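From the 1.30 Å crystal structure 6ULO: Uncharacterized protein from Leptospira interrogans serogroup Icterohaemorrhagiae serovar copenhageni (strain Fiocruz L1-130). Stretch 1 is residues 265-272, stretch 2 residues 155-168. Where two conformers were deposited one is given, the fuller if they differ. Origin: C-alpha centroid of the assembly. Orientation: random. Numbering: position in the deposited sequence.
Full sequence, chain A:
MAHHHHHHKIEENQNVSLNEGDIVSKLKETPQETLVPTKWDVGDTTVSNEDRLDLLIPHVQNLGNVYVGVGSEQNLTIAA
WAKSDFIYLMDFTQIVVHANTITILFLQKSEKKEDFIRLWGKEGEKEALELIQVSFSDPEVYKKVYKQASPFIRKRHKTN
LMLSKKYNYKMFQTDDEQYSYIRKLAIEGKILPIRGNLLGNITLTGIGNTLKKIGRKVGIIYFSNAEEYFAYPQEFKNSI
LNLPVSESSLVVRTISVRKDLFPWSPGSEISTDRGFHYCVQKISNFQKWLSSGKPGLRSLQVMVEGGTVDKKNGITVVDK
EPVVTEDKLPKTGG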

# COMPACT_ATOMS: atom_id res chain seq x y z
N SER A 265 -7.01 16.79 -7.24
CA SER A 265 -6.13 16.83 -8.40
C SER A 265 -6.93 16.77 -9.69
O SER A 265 -7.93 16.05 -9.77
CB SER A 265 -5.19 15.63 -8.36
OG SER A 265 -4.50 15.61 -7.12
N PRO A 266 -6.52 17.52 -10.72
CA PRO A 266 -7.11 17.34 -12.05
C PRO A 266 -7.07 15.87 -12.46
O PRO A 266 -6.06 15.18 -12.29
CB PRO A 266 -6.22 18.21 -12.95
CG PRO A 266 -5.48 19.11 -12.08
CD PRO A 266 -5.37 18.44 -10.73
N GLY A 267 -8.20 15.39 -12.99
CA GLY A 267 -8.29 14.01 -13.40
C GLY A 267 -8.86 13.09 -12.35
O GLY A 267 -9.04 11.91 -12.64
N SER A 268 -9.16 13.59 -11.15
CA SER A 268 -9.67 12.74 -10.07
C SER A 268 -11.02 12.12 -10.40
O SER A 268 -11.44 11.17 -9.73
CB SER A 268 -9.83 13.54 -8.78
OG SER A 268 -8.60 13.92 -8.24
N GLU A 269 -11.73 12.67 -11.38
CA GLU A 269 -13.12 12.33 -11.62
C GLU A 269 -13.31 10.98 -12.30
O GLU A 269 -14.46 10.55 -12.45
CB GLU A 269 -13.77 13.40 -12.51
CG GLU A 269 -13.27 13.41 -13.97
CD GLU A 269 -11.97 14.17 -14.18
OE1 GLU A 269 -11.45 14.78 -13.22
OE2 GLU A 269 -11.46 14.15 -15.34
N ILE A 270 -12.23 10.30 -12.71
CA ILE A 270 -12.38 9.03 -13.41
C ILE A 270 -12.99 7.97 -12.50
O ILE A 270 -13.97 7.29 -12.87
CB ILE A 270 -11.04 8.56 -14.02
CG1 ILE A 270 -10.48 9.61 -14.98
CG2 ILE A 270 -11.23 7.24 -14.71
CD1 ILE A 270 -11.26 9.78 -16.24
N SER A 271 -12.45 7.80 -11.29
CA SER A 271 -12.84 6.71 -10.42
C SER A 271 -13.71 7.14 -9.25
O SER A 271 -14.22 6.28 -8.54
CB SER A 271 -11.60 5.99 -9.85
OG SER A 271 -10.77 5.44 -10.87
N THR A 272 -13.86 8.44 -9.01
CA THR A 272 -14.62 8.89 -7.85
C THR A 272 -15.16 10.29 -8.11
O THR A 272 -14.59 11.05 -8.88
CB THR A 272 -13.78 8.91 -6.56
OG1 THR A 272 -14.64 9.18 -5.44
CG2 THR A 272 -12.70 10.00 -6.63
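Stretch 2 155-168: KRHKTNLMLSKKYN

A helix can hold a loop through a thin, water-mediated contact as well as through tight packing, and this pair is a clear example. Residues 155-166 continue a helix that begins earlier in the chain, with regular backbone bonds such as that from Leu 163 N to Thr 159 O (2.8 Å); Asn 168 then leaves helical geometry with positive phi. The other stretch opens with a type II beta turn from Ser 265 to Ser 268, closed by Ser 268 N to Ser 265 O (3.1 Å) and reinforced by Ser 268 OG to the same oxygen (2.7 Å). The two stretches run in opposite senses: the CA of Gly 267 lies 8.9 Å from that of Leu 163, and the CA of Ile 270 lies 7.9 Å from that of Thr 159, so advancing along the loop means moving back along the helix.

At the turn, Tyr 167 OH comes within 3.3 Å of Gly 267 CA. An ideal CB on Gly 267 would lie 2.0 Å from Tyr 167 OH, a clash, and the backbone angles of Gly 267 by themselves call for glycine. Further along, Ile 270 points toward the helix and rests its CG2 against Met 162 CE (3.8 Å) and Thr 159 CG2 (3.9 Å), making the apolar part of the contact. Ser 271 OG lies 3.5 Å from Arg 156 NH1, at the edge of the guanidinium.

Water supplies the clear polar links. One molecule joins Thr 159 OG1 (2.7 Å) to Ser 271 OG (2.9 Å). A second gathers Lys 166 NZ (2.7 Å), Tyr 167 OH (3.0 Å) and Gly 267 O (2.9 Å). The extended, all-t Lys 166 brings NZ to 4.3 Å from Glu 269 OE2, beyond a salt bridge; a third water spans the gap, accepting from NZ (2.8 Å) and donating to OE2 (2.9 Å).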

# COMPACT_ATOMS: atom_id res chain seq x y z
N LYS A 155 -11.82 -3.45 -13.99
CA LYS A 155 -12.12 -2.06 -14.32
C LYS A 155 -10.95 -1.17 -13.94
O LYS A 155 -10.57 -0.27 -14.71
CB LYS A 155 -13.41 -1.66 -13.61
CG LYS A 155 -13.79 -0.21 -13.72
CD LYS A 155 -15.15 -0.02 -13.07
CE LYS A 155 -15.60 1.42 -13.09
NZ LYS A 155 -16.88 1.62 -12.34
N ARG A 156 -10.36 -1.40 -12.77
CA ARG A 156 -9.23 -0.59 -12.34
C ARG A 156 -8.00 -0.80 -13.21
O ARG A 156 -7.28 0.16 -13.51
CB ARG A 156 -8.95 -0.89 -10.87
CG ARG A 156 -7.74 -0.19 -10.33
CD ARG A 156 -7.99 1.30 -10.18
NE ARG A 156 -6.85 1.95 -9.57
CZ ARG A 156 -6.73 3.27 -9.40
NH1 ARG A 156 -7.70 4.10 -9.82
NH2 ARG A 156 -5.61 3.76 -8.87
N HIS A 157 -7.75 -2.03 -13.67
CA HIS A 157 -6.64 -2.24 -14.59
C HIS A 157 -6.84 -1.44 -15.88
O HIS A 157 -5.88 -0.84 -16.39
CB HIS A 157 -6.50 -3.73 -14.92
CG HIS A 157 -5.89 -4.53 -13.82
ND1 HIS A 157 -5.97 -5.91 -13.74
CD2 HIS A 157 -5.17 -4.13 -12.74
CE1 HIS A 157 -5.32 -6.32 -12.65
NE2 HIS A 157 -4.83 -5.26 -12.03
N LYS A 158 -8.06 -1.41 -16.42
CA LYS A 158 -8.29 -0.67 -17.66
C LYS A 158 -8.14 0.83 -17.44
O LYS A 158 -7.60 1.53 -18.31
CB LYS A 158 -9.67 -1.01 -18.22
CG LYS A 158 -9.78 -2.49 -18.53
CD LYS A 158 -11.21 -2.90 -18.87
CE LYS A 158 -11.31 -4.43 -18.94
NZ LYS A 158 -10.38 -5.00 -19.96
N THR A 159 -8.58 1.33 -16.28
CA THR A 159 -8.37 2.73 -15.93
C THR A 159 -6.89 3.04 -15.78
O THR A 159 -6.43 4.08 -16.24
CB THR A 159 -9.13 3.02 -14.64
OG1 THR A 159 -10.53 2.99 -14.95
CG2 THR A 159 -8.74 4.37 -14.06
N ASN A 160 -6.13 2.15 -15.10
CA ASN A 160 -4.70 2.41 -14.93
C ASN A 160 -3.99 2.50 -16.26
O ASN A 160 -3.07 3.31 -16.41
CB ASN A 160 -4.04 1.34 -14.05
CG ASN A 160 -4.36 1.52 -12.59
OD1 ASN A 160 -4.88 2.54 -12.17
ND2 ASN A 160 -4.07 0.50 -11.81
N LEU A 161 -4.33 1.64 -17.21
CA LEU A 161 -3.69 1.73 -18.51
C LEU A 161 -4.00 3.09 -19.15
O LEU A 161 -3.10 3.79 -19.62
CB LEU A 161 -4.17 0.59 -19.40
CG LEU A 161 -3.71 0.62 -20.85
CD1 LEU A 161 -2.22 0.67 -20.93
CD2 LEU A 161 -4.29 -0.57 -21.59
N MET A 162 -5.27 3.48 -19.11
CA MET A 162 -5.66 4.79 -19.61
C MET A 162 -4.88 5.92 -18.96
O MET A 162 -4.37 6.81 -19.65
CB MET A 162 -7.16 4.93 -19.42
CG MET A 162 -7.76 6.24 -19.94
SD MET A 162 -7.50 7.69 -18.85
CE MET A 162 -8.59 7.29 -17.50
N LEU A 163 -4.75 5.90 -17.62
CA LEU A 163 -4.08 6.98 -16.89
C LEU A 163 -2.59 7.04 -17.21
O LEU A 163 -2.01 8.12 -17.35
CB LEU A 163 -4.24 6.73 -15.39
CG LEU A 163 -5.66 6.89 -14.83
CD1 LEU A 163 -5.68 6.37 -13.41
CD2 LEU A 163 -6.15 8.34 -14.87
N SER A 164 -1.96 5.87 -17.29
CA SER A 164 -0.53 5.82 -17.62
C SER A 164 -0.24 6.48 -18.96
O SER A 164 0.79 7.14 -19.12
CB SER A 164 -0.06 4.36 -17.65
OG SER A 164 -0.48 3.75 -18.86
N LYS A 165 -1.15 6.33 -19.93
CA LYS A 165 -0.95 7.00 -21.22
C LYS A 165 -1.35 8.46 -21.15
O LYS A 165 -0.67 9.31 -21.73
CB LYS A 165 -1.74 6.28 -22.30
CG LYS A 165 -1.21 4.90 -22.54
CD LYS A 165 -1.81 4.29 -23.79
CE LYS A 165 -0.94 3.14 -24.27
NZ LYS A 165 -1.48 2.54 -25.55
N LYS A 166 -2.44 8.77 -20.44
CA LYS A 166 -2.94 10.14 -20.38
C LYS A 166 -1.93 11.07 -19.75
O LYS A 166 -1.74 12.20 -20.21
CB LYS A 166 -4.26 10.16 -19.60
CG LYS A 166 -4.82 11.55 -19.33
CD LYS A 166 -6.17 11.44 -18.61
CE LYS A 166 -6.75 12.83 -18.33
NZ LYS A 166 -8.05 12.70 -17.60
N TYR A 167 -1.28 10.61 -18.67
CA TYR A 167 -0.30 11.42 -17.97
C TYR A 167 1.12 11.02 -18.29
O TYR A 167 2.05 11.59 -17.70
CB TYR A 167 -0.57 11.43 -16.46
CG TYR A 167 -1.91 12.01 -16.15
CD1 TYR A 167 -2.14 13.38 -16.26
CD2 TYR A 167 -2.99 11.20 -15.80
CE1 TYR A 167 -3.38 13.92 -15.98
CE2 TYR A 167 -4.23 11.74 -15.54
CZ TYR A 167 -4.42 13.09 -15.61
OH TYR A 167 -5.67 13.59 -15.35
N ASN A 168 1.32 10.07 -19.19
CA ASN A 168 2.65 9.72 -19.69
C ASN A 168 3.61 9.37 -18.56
O ASN A 168 4.65 10.00 -18.37
CB ASN A 168 3.25 10.81 -20.60
CG ASN A 168 4.53 10.34 -21.32
OD1 ASN A 168 4.77 9.14 -21.47
ND2 ASN A 168 5.37 11.29 -21.73
O HOH W 1 -11.80 3.28 -12.58
O HOH W 2 -7.69 11.44 -15.19
O HOH W 3 -9.30 15.10 -16.96